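Local coordinates for protein histidine kinase (Synechocystis sp., PDB 5DFY) that senses light through a GAF domain carrying phycocyanobilin, the part present here, and probably relays the signal as a histidine kinase, at residues I54-A57 / T58-V62; G128-T132 / A133-D137; L140-L143 / R144-I148. One frame throughout, in Å; residues are numbered along the deposited sequence. Where two conformers were deposited one is given.

Contact 1: I54-A57 / T58-V62; sequences IFRA and TSDEV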
loop_
_atom_site.group_PDB
_atom_site.type_symbol
_atom_site.label_atom_id
_atom_site.label_comp_id
_atom_site.label_asym_id
_atom_site.label_seq_id
_atom_site.Cartn_x
_atom_site.Cartn_y
_atom_site.Cartn_z
ATOM N N ILE A 54 -10.863 -5.274 12.276
ATOM C CA ILE A 54 -10.696 -5.340 10.830
ATOM C C ILE A 54 -10.672 -6.805 10.373
ATOM O O ILE A 54 -11.321 -7.163 9.390
ATOM C CB ILE A 54 -9.404 -4.622 10.389
ATOM C CG1 ILE A 54 -9.582 -3.113 10.579
ATOM C CG2 ILE A 54 -9.065 -4.942 8.937
ATOM C CD1 ILE A 54 -8.266 -2.340 10.520
ATOM N N PHE A 55 -9.926 -7.637 11.085
ATOM C CA PHE A 55 -9.821 -9.046 10.741
ATOM C C PHE A 55 -11.158 -9.747 10.891
ATOM O O PHE A 55 -11.530 -10.586 10.070
ATOM C CB PHE A 55 -8.774 -9.751 11.609
ATOM C CG PHE A 55 -7.399 -9.185 11.478
ATOM C CD1 PHE A 55 -6.889 -8.843 10.235
ATOM C CD2 PHE A 55 -6.610 -8.986 12.590
ATOM C CE1 PHE A 55 -5.612 -8.314 10.110
ATOM C CE2 PHE A 55 -5.347 -8.441 12.469
ATOM C CZ PHE A 55 -4.856 -8.098 11.221
ATOM N N ARG A 56 -11.874 -9.405 11.977
ATOM C CA ARG A 56 -13.203 -10.004 12.141
ATOM C C ARG A 56 -14.117 -9.621 10.990
ATOM O O ARG A 56 -14.772 -10.476 10.374
ATOM C CB ARG A 56 -13.808 -9.570 13.482
ATOM C CG ARG A 56 -15.165 -10.198 13.786
ATOM C CD ARG A 56 -15.679 -9.704 15.135
ATOM N NE ARG A 56 -15.949 -8.266 15.114
ATOM C CZ ARG A 56 -15.177 -7.339 15.684
ATOM N NH1 ARG A 56 -14.061 -7.686 16.328
ATOM N NH2 ARG A 56 -15.519 -6.054 15.602
ATOM N N ALA A 57 -14.164 -8.357 10.659
ATOM C CA ALA A 57 -15.067 -7.904 9.622
ATOM C C ALA A 57 -14.740 -8.591 8.306
ATOM O O ALA A 57 -15.626 -9.082 7.622
ATOM C CB ALA A 57 -15.000 -6.381 9.460
ATOM N N THR A 58 -13.462 -8.625 7.956
ATOM C CA THR A 58 -13.069 -9.203 6.683
ATOM C C THR A 58 -13.370 -10.689 6.649
ATOM O O THR A 58 -13.911 -11.190 5.669
ATOM C CB THR A 58 -11.561 -8.990 6.394
ATOM O OG1 THR A 58 -11.305 -7.591 6.227
ATOM C CG2 THR A 58 -11.142 -9.734 5.131
ATOM N N SER A 59 -13.022 -11.397 7.707
ATOM C CA SER A 59 -13.129 -12.852 7.728
ATOM C C SER A 59 -14.597 -13.265 7.654
ATOM O O SER A 59 -14.962 -14.183 6.934
ATOM C CB SER A 59 -12.486 -13.440 8.990
ATOM O OG SER A 59 -11.087 -13.161 9.044
ATOM N N ASP A 60 -15.431 -12.573 8.439
ATOM C CA ASP A 60 -16.866 -12.848 8.432
ATOM C C ASP A 60 -17.481 -12.501 7.075
ATOM O O ASP A 60 -18.372 -13.200 6.587
ATOM C CB ASP A 60 -17.603 -12.053 9.519
ATOM C CG ASP A 60 -17.311 -12.543 10.937
ATOM O OD1 ASP A 60 -16.729 -13.641 11.135
ATOM O OD2 ASP A 60 -17.697 -11.811 11.880
ATOM N N GLU A 61 -17.004 -11.422 6.453
ATOM C CA GLU A 61 -17.484 -11.038 5.136
ATOM C C GLU A 61 -17.171 -12.123 4.096
ATOM O O GLU A 61 -18.044 -12.503 3.312
ATOM C CB GLU A 61 -16.875 -9.681 4.736
ATOM C CG GLU A 61 -17.214 -9.225 3.312
ATOM C CD GLU A 61 -16.495 -7.929 2.908
ATOM O OE1 GLU A 61 -15.309 -7.736 3.271
ATOM O OE2 GLU A 61 -17.124 -7.107 2.212
ATOM N N VAL A 62 -15.942 -12.636 4.109
ATOM C CA VAL A 62 -15.560 -13.702 3.190
ATOM C C VAL A 62 -16.462 -14.915 3.383
ATOM O O VAL A 62 -16.966 -15.488 2.421
ATOM C CB VAL A 62 -14.093 -14.100 3.367
ATOM C CG1 VAL A 62 -13.765 -15.324 2.531
ATOM C CG2 VAL A 62 -13.195 -12.924 3.017
HETATM O O HOH W 1 -12.280 -5.156 7.262
#
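Thr58 and Ile54, one turn apart in the same helix, are joined both directly and through water: one water donates to Ile54 O at 3.1 Å and is also bonded to Thr58 OG1 at 2.8 Å, next to the direct backbone bond from Thr58 N to Ile54 O. Ser59 N reaches Phe55 O at 2.9 Å. A second bond to that oxygen, from Ser59 OG at 2.8 Å across the opposite face of the carbonyl plane, is doubtful, since it belongs to one of two modelled conformers. In that conformer the first torsion (chi1 -63°) sets OG beside the serine's own backbone N. Phe55, Thr58 and Ser59 are all buried, and this is the tight part. The flank of Arg56, Ala57 and Glu61 is exposed and looser. Arg56 offers only its CG, 3.6 Å from Asp60 OD2, before the chain bends; Arg56 NE stays 5.1 Å from that oxygen, and the polar ends look elsewhere, Arg56 NH1 to Asn53 and Asp60 OD1 to Ser88. Helix 50-66 thus lies between helix 179-203 and two strands of the sheet: Ile54 and Thr58 rest on Leu192 of helix 179-203, while Phe55 touches Ile85 of strand 82-89 and Ser59 touches Val71 and Val73 of strand 70-76.

Contact 2: G128-T132 / A133-D137; sequences GDVET and AGFTD. With CYC (phycocyanobilin), chain B.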
loop_
_atom_site.group_PDB
_atom_site.type_symbol
_atom_site.label_atom_id
_atom_site.label_comp_id
_atom_site.label_asym_id
_atom_site.label_seq_id
_atom_site.Cartn_x
_atom_site.Cartn_y
_atom_site.Cartn_z
ATOM N N GLY A 128 -9.658 -27.560 -5.400
ATOM C CA GLY A 128 -11.016 -28.033 -5.228
ATOM C C GLY A 128 -11.167 -29.299 -4.401
ATOM O O GLY A 128 -12.224 -29.534 -3.831
ATOM N N ASP A 129 -10.126 -30.115 -4.342
ATOM C CA ASP A 129 -10.143 -31.335 -3.536
ATOM C C ASP A 129 -8.726 -31.666 -3.143
ATOM O O ASP A 129 -7.922 -32.069 -3.988
ATOM C CB ASP A 129 -10.776 -32.495 -4.309
ATOM C CG ASP A 129 -11.033 -33.697 -3.445
ATOM O OD1 ASP A 129 -10.421 -33.816 -2.370
ATOM O OD2 ASP A 129 -11.876 -34.531 -3.848
ATOM N N VAL A 130 -8.386 -31.482 -1.871
ATOM C CA VAL A 130 -7.023 -31.701 -1.445
ATOM C C VAL A 130 -6.607 -33.156 -1.672
ATOM O O VAL A 130 -5.426 -33.441 -1.774
ATOM C CB VAL A 130 -6.799 -31.348 0.037
ATOM C CG1 VAL A 130 -7.091 -29.853 0.289
ATOM C CG2 VAL A 130 -7.628 -32.243 0.957
ATOM N N GLU A 131 -7.575 -34.058 -1.741
ATOM C CA GLU A 131 -7.257 -35.478 -1.843
ATOM C C GLU A 131 -6.767 -35.851 -3.236
ATOM O O GLU A 131 -6.101 -36.876 -3.401
ATOM C CB GLU A 131 -8.479 -36.318 -1.465
ATOM C CG GLU A 131 -8.844 -36.204 0.020
ATOM C CD GLU A 131 -7.769 -36.747 0.956
ATOM O OE1 GLU A 131 -7.001 -37.644 0.542
ATOM O OE2 GLU A 131 -7.684 -36.274 2.114
ATOM N N THR A 132 -7.078 -35.024 -4.227
ATOM C CA THR A 132 -6.685 -35.309 -5.605
ATOM C C THR A 132 -5.627 -34.338 -6.131
ATOM O O THR A 132 -5.352 -34.298 -7.335
ATOM C CB THR A 132 -7.903 -35.272 -6.539
ATOM O OG1 THR A 132 -8.393 -33.930 -6.654
ATOM C CG2 THR A 132 -9.001 -36.168 -6.025
ATOM N N ALA A 133 -5.012 -33.571 -5.238
ATOM C CA ALA A 133 -4.156 -32.466 -5.660
ATOM C C ALA A 133 -2.700 -32.873 -5.839
ATOM O O ALA A 133 -1.896 -32.093 -6.342
ATOM C CB ALA A 133 -4.251 -31.319 -4.655
ATOM N N GLY A 134 -2.357 -34.082 -5.410
ATOM C CA GLY A 134 -0.991 -34.567 -5.522
ATOM C C GLY A 134 -0.024 -33.885 -4.572
ATOM O O GLY A 134 1.145 -33.671 -4.894
ATOM N N PHE A 135 -0.508 -33.555 -3.383
ATOM C CA PHE A 135 0.317 -32.875 -2.407
ATOM C C PHE A 135 1.295 -33.822 -1.731
ATOM O O PHE A 135 1.087 -35.038 -1.682
ATOM C CB PHE A 135 -0.550 -32.216 -1.326
ATOM C CG PHE A 135 -1.290 -30.987 -1.783
ATOM C CD1 PHE A 135 -0.682 -30.030 -2.582
ATOM C CD2 PHE A 135 -2.594 -30.782 -1.377
ATOM C CE1 PHE A 135 -1.367 -28.907 -2.976
ATOM C CE2 PHE A 135 -3.281 -29.657 -1.769
ATOM C CZ PHE A 135 -2.663 -28.721 -2.565
ATOM N N THR A 136 2.362 -33.239 -1.202
ATOM C CA THR A 136 3.293 -33.947 -0.338
ATOM C C THR A 136 2.573 -34.357 0.940
ATOM O O THR A 136 1.741 -33.609 1.456
ATOM C CB THR A 136 4.521 -33.064 -0.008
ATOM O OG1 THR A 136 5.170 -32.678 -1.231
ATOM C CG2 THR A 136 5.507 -33.789 0.892
ATOM N N ASP A 137 2.884 -35.541 1.453
ATOM C CA ASP A 137 2.162 -36.075 2.607
ATOM C C ASP A 137 2.153 -35.153 3.826
ATOM O O ASP A 137 1.129 -35.017 4.482
ATOM C CB ASP A 137 2.747 -37.426 3.009
ATOM C CG ASP A 137 2.272 -38.553 2.112
ATOM O OD1 ASP A 137 1.630 -38.275 1.076
ATOM O OD2 ASP A 137 2.550 -39.723 2.444
HETATM C CHA CYC B . 2.692 -25.759 -0.277
HETATM N NA CYC B . 1.620 -24.865 1.844
HETATM C C1A CYC B . 1.890 -24.925 0.401
HETATM C C2A CYC B . 1.058 -23.847 -0.231
HETATM C C3A CYC B . 0.309 -23.164 0.799
HETATM C C4A CYC B . 0.651 -23.804 2.080
HETATM C CMA CYC B . -0.626 -22.009 0.557
HETATM C CAA CYC B . 1.093 -23.510 -1.711
HETATM C CBA CYC B . 2.353 -22.622 -1.807
HETATM C CGA CYC B . 2.762 -22.163 -3.206
HETATM O O1A CYC B . 2.260 -22.727 -4.204
HETATM O O2A CYC B . 3.626 -21.235 -3.379
HETATM C CHB CYC B . 0.230 -23.472 3.469
HETATM N NB CYC B . -2.184 -22.960 3.009
HETATM C C1B CYC B . -0.917 -22.897 3.791
HETATM C C2B CYC B . -1.162 -22.111 5.005
HETATM C C3B CYC B . -2.502 -21.700 5.011
HETATM C C4B CYC B . -3.188 -22.222 3.808
HETATM C CMB CYC B . -0.098 -21.828 6.043
HETATM C CAB CYC B . -3.189 -20.860 6.082
HETATM C CBB CYC B . -3.557 -19.496 5.518
HETATM O OB CYC B . -4.337 -22.090 3.459
HETATM N NC CYC B . 3.448 -28.119 4.625
HETATM C C1C CYC B . 3.185 -28.541 5.757
HETATM C C2C CYC B . 4.343 -29.732 6.201
HETATM C C3C CYC B . 5.378 -29.492 5.441
HETATM C C4C CYC B . 4.720 -28.845 4.113
HETATM C CMC CYC B . 4.583 -29.713 7.755
HETATM C CAC CYC B . 6.339 -30.744 5.043
HETATM C CBC CYC B . 7.157 -31.126 6.255
HETATM O OC CYC B . 2.267 -28.194 6.473
HETATM C CHD CYC B . 5.261 -28.851 2.887
HETATM N ND CYC B . 3.775 -27.105 1.708
HETATM C C1D CYC B . 4.666 -28.143 1.712
HETATM C C2D CYC B . 4.968 -28.487 0.425
HETATM C C3D CYC B . 4.276 -27.656 -0.393
HETATM C C4D CYC B . 3.535 -26.794 0.410
HETATM C CMD CYC B . 5.937 -29.601 0.054
HETATM C CAD CYC B . 4.302 -27.660 -1.901
HETATM C CBD CYC B . 3.097 -28.389 -2.457
HETATM C CGD CYC B . 3.175 -29.862 -2.097
HETATM O O1D CYC B . 2.388 -30.368 -1.253
HETATM O O2D CYC B . 4.039 -30.608 -2.636
HETATM O O HOH W 2 -2.974 -34.527 -2.406
HETATM O O HOH W 3 -3.587 -36.683 -5.000
#
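Val130 and Phe135 meet where the loop after strand 125-127 runs on toward the chromophore. Starting at the backbone, Phe135 CB lies 3.5 Å from O1D, a propionate oxygen of phycocyanobilin. CG sits opposite the carbonyl carbon (chi1 -73°), which sends the ring back over its own loop, and from there its two sides part company: CD1 keeps to the propionate, 3.4 Å from O1D, whereas CD2 comes to 3.9 Å from Val130 O. Further out, CE2 makes the apolar touch with Val130 CB at 4.3 Å. Ala133 CB covers one face of the ring, toward its rim, and the ring also meets that of His139. Trimmed to an alanine here, Phe135 would probably leave Val130 and Ala133 without their shared apolar partner and the propionate less firmly flanked. Two waters bridge the backbone across the turn: one donates to Val130 O and accepts from Phe135 N, and the other joins Glu131 O to Gly134 N; the direct bond from Ala133 N to Val130 O is weak. Earlier, Asp129 OD1 takes the N-H of Glu131 in an Asx turn and pairs with Arg149. Just after Phe135, Thr136 grips the ligand: its N donates to O1D at 2.9 Å and its OG1 to O2D at 2.7 Å. With Thr136 at the N-cap position of helix 137-145, the propionate's negative charge is probably stabilised by these donors and the helix end together.

Contact 3: L140-L143 / R144-I148; sequences LDNL and RRFEI. With CYC (phycocyanobilin), chain B.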
loop_
_atom_site.group_PDB
_atom_site.type_symbol
_atom_site.label_atom_id
_atom_site.label_comp_id
_atom_site.label_asym_id
_atom_site.label_seq_id
_atom_site.Cartn_x
_atom_site.Cartn_y
_atom_site.Cartn_z
ATOM N N LEU A 140 -0.568 -32.593 3.086
ATOM C CA LEU A 140 -1.896 -33.203 3.148
ATOM C C LEU A 140 -2.291 -33.532 4.581
ATOM O O LEU A 140 -3.457 -33.397 4.953
ATOM C CB LEU A 140 -1.945 -34.471 2.281
ATOM C CG LEU A 140 -3.292 -35.191 2.229
ATOM C CD1 LEU A 140 -4.411 -34.231 1.865
ATOM C CD2 LEU A 140 -3.261 -36.359 1.242
ATOM N N ASP A 141 -1.331 -33.961 5.394
ATOM C CA ASP A 141 -1.632 -34.304 6.777
ATOM C C ASP A 141 -2.127 -33.078 7.516
ATOM O O ASP A 141 -3.049 -33.171 8.326
ATOM C CB ASP A 141 -0.413 -34.886 7.499
ATOM C CG ASP A 141 -0.019 -36.270 6.977
ATOM O OD1 ASP A 141 -0.857 -36.944 6.330
ATOM O OD2 ASP A 141 1.139 -36.681 7.224
ATOM N N ASN A 142 -1.523 -31.923 7.249
ATOM C CA ASN A 142 -1.958 -30.719 7.927
ATOM C C ASN A 142 -3.299 -30.245 7.394
ATOM O O ASN A 142 -4.111 -29.745 8.155
ATOM C CB ASN A 142 -0.909 -29.613 7.809
ATOM C CG ASN A 142 -0.007 -29.544 9.027
ATOM O OD1 ASN A 142 -0.374 -30.000 10.111
ATOM N ND2 ASN A 142 1.173 -28.970 8.858
ATOM N N LEU A 143 -3.537 -30.410 6.097
ATOM C CA LEU A 143 -4.835 -30.055 5.531
ATOM C C LEU A 143 -5.931 -30.882 6.202
ATOM O O LEU A 143 -6.946 -30.337 6.636
ATOM C CB LEU A 143 -4.842 -30.244 4.020
ATOM C CG LEU A 143 -3.937 -29.245 3.268
ATOM C CD1 LEU A 143 -3.579 -29.745 1.887
ATOM C CD2 LEU A 143 -4.638 -27.887 3.162
ATOM N N ARG A 144 -5.725 -32.191 6.299
ATOM C CA ARG A 144 -6.689 -33.055 6.982
ATOM C C ARG A 144 -6.875 -32.679 8.446
ATOM O O ARG A 144 -7.997 -32.649 8.959
ATOM C CB ARG A 144 -6.241 -34.514 6.873
ATOM C CG ARG A 144 -6.289 -35.045 5.483
ATOM C CD ARG A 144 -5.566 -36.376 5.435
ATOM N NE ARG A 144 -5.858 -37.085 4.208
ATOM C CZ ARG A 144 -5.301 -38.243 3.878
ATOM N NH1 ARG A 144 -4.411 -38.799 4.681
ATOM N NH2 ARG A 144 -5.627 -38.830 2.739
ATOM N N ARG A 145 -5.772 -32.375 9.122
ATOM C CA ARG A 145 -5.803 -32.007 10.531
ATOM C C ARG A 145 -6.687 -30.783 10.761
ATOM O O ARG A 145 -7.411 -30.686 11.756
ATOM C CB ARG A 145 -4.364 -31.753 11.014
ATOM C CG ARG A 145 -4.195 -31.172 12.382
ATOM C CD ARG A 145 -2.692 -30.875 12.603
ATOM N NE ARG A 145 -2.471 -29.965 13.721
ATOM C CZ ARG A 145 -1.484 -29.075 13.798
ATOM N NH1 ARG A 145 -0.601 -28.939 12.815
ATOM N NH2 ARG A 145 -1.392 -28.298 14.869
ATOM N N PHE A 146 -6.632 -29.842 9.819
ATOM C CA PHE A 146 -7.418 -28.626 9.919
ATOM C C PHE A 146 -8.769 -28.731 9.204
ATOM O O PHE A 146 -9.479 -27.741 9.037
ATOM C CB PHE A 146 -6.588 -27.459 9.385
ATOM C CG PHE A 146 -5.358 -27.183 10.225
ATOM C CD1 PHE A 146 -5.425 -27.202 11.612
ATOM C CD2 PHE A 146 -4.146 -26.935 9.635
ATOM C CE1 PHE A 146 -4.298 -26.969 12.372
ATOM C CE2 PHE A 146 -3.024 -26.706 10.398
ATOM C CZ PHE A 146 -3.100 -26.712 11.750
ATOM N N GLU A 147 -9.161 -29.947 8.850
ATOM C CA GLU A 147 -10.456 -30.239 8.236
ATOM C C GLU A 147 -10.663 -29.421 6.949
ATOM O O GLU A 147 -11.741 -28.905 6.686
ATOM C CB GLU A 147 -11.612 -30.008 9.228
ATOM C CG GLU A 147 -12.856 -30.787 8.825
ATOM C CD GLU A 147 -13.965 -30.786 9.864
ATOM O OE1 GLU A 147 -13.957 -29.964 10.810
ATOM O OE2 GLU A 147 -14.878 -31.626 9.736
ATOM N N ILE A 148 -9.609 -29.334 6.147
ATOM C CA ILE A 148 -9.650 -28.613 4.883
ATOM C C ILE A 148 -9.810 -29.613 3.740
ATOM O O ILE A 148 -8.901 -30.393 3.469
ATOM C CB ILE A 148 -8.369 -27.787 4.665
ATOM C CG1 ILE A 148 -8.257 -26.701 5.746
ATOM C CG2 ILE A 148 -8.420 -27.138 3.298
ATOM C CD1 ILE A 148 -6.879 -26.037 5.837
HETATM C CHA CYC B . 2.692 -25.759 -0.277
HETATM N NA CYC B . 1.620 -24.865 1.844
HETATM C C1A CYC B . 1.890 -24.925 0.401
HETATM C C2A CYC B . 1.058 -23.847 -0.231
HETATM C C3A CYC B . 0.309 -23.164 0.799
HETATM C C4A CYC B . 0.651 -23.804 2.080
HETATM C CMA CYC B . -0.626 -22.009 0.557
HETATM C CAA CYC B . 1.093 -23.510 -1.711
HETATM C CBA CYC B . 2.353 -22.622 -1.807
HETATM C CGA CYC B . 2.762 -22.163 -3.206
HETATM O O1A CYC B . 2.260 -22.727 -4.204
HETATM O O2A CYC B . 3.626 -21.235 -3.379
HETATM C CHB CYC B . 0.230 -23.472 3.469
HETATM N NB CYC B . -2.184 -22.960 3.009
HETATM C C1B CYC B . -0.917 -22.897 3.791
HETATM C C2B CYC B . -1.162 -22.111 5.005
HETATM C C3B CYC B . -2.502 -21.700 5.011
HETATM C C4B CYC B . -3.188 -22.222 3.808
HETATM C CMB CYC B . -0.098 -21.828 6.043
HETATM C CAB CYC B . -3.189 -20.860 6.082
HETATM C CBB CYC B . -3.557 -19.496 5.518
HETATM O OB CYC B . -4.337 -22.090 3.459
HETATM N NC CYC B . 3.448 -28.119 4.625
HETATM C C1C CYC B . 3.185 -28.541 5.757
HETATM C C2C CYC B . 4.343 -29.732 6.201
HETATM C C3C CYC B . 5.378 -29.492 5.441
HETATM C C4C CYC B . 4.720 -28.845 4.113
HETATM C CMC CYC B . 4.583 -29.713 7.755
HETATM C CAC CYC B . 6.339 -30.744 5.043
HETATM C CBC CYC B . 7.157 -31.126 6.255
HETATM O OC CYC B . 2.267 -28.194 6.473
HETATM C CHD CYC B . 5.261 -28.851 2.887
HETATM N ND CYC B . 3.775 -27.105 1.708
HETATM C C1D CYC B . 4.666 -28.143 1.712
HETATM C C2D CYC B . 4.968 -28.487 0.425
HETATM C C3D CYC B . 4.276 -27.656 -0.393
HETATM C C4D CYC B . 3.535 -26.794 0.410
HETATM C CMD CYC B . 5.937 -29.601 0.054
HETATM C CAD CYC B . 4.302 -27.660 -1.901
HETATM C CBD CYC B . 3.097 -28.389 -2.457
HETATM C CGD CYC B . 3.175 -29.862 -2.097
HETATM O O1D CYC B . 2.388 -30.368 -1.253
HETATM O O2D CYC B . 4.039 -30.608 -2.636
HETATM O O HOH W 4 -3.112 -37.995 7.198
#
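Asn142 and Arg145 run side by side, one helical turn apart, and their polar ends join. Asn142 ND2 donates to the carbonyl oxygen OC of phycocyanobilin over 2.7 Å, a nearly straight bond (165°), while its OD1 accepts from Arg145 NH1 at 2.9 Å. That oxygen lies in the guanidinium plane, but the N-H comes in from above the amide plane; with both ends engaged, the amide is unlikely to flip. Arg145 reaches this spot because its CG stands opposite the backbone N (chi1 171°) and the chain beyond is extended. Behind it, NH1 is also bonded to Leu105 O, and Phe146 CZ lies 3.5 Å above the guanidinium plane, over its centre, with Trp106 against the Phe146 ring. On another flank Leu140 CD2 covers a face of the Arg144 guanidinium, a water links Asp141 OD1 to Arg144 NH1, and Arg144 NH2 pairs with Glu131. The chain then leaves the helix: Ile148 N bonds to Leu143 O at 2.9 Å, Glu147 N to Arg144 O, and Leu143 CD2 packs on Ile148 CG2 at 3.9 Å. With Glu147 at positive phi, this is a Schellman motif closing the helix that lines a bilin-binding GAF pocket.

Overall arrangement
Contacts 2 and 3 form one neighbourhood. Their centres lie about 10 Å apart, both touch phycocyanobilin, and they are joined by a salt bridge and by the packing of Phe135 against Leu143. Contact 1 stands on the other side of the chain's centre, about 27 and 23 Å from contacts 2 and 3, centre to centre, and touches neither. Contact 2 is a surface loop that leans on water and hands its donors to the propionate. Contacts 1 and 3 are both partly buried helix turns, yet contact 1 stays regular throughout and faces a helix and the sheet, whereas contact 3 brings a helix to its end and turns an amide onto the bilin.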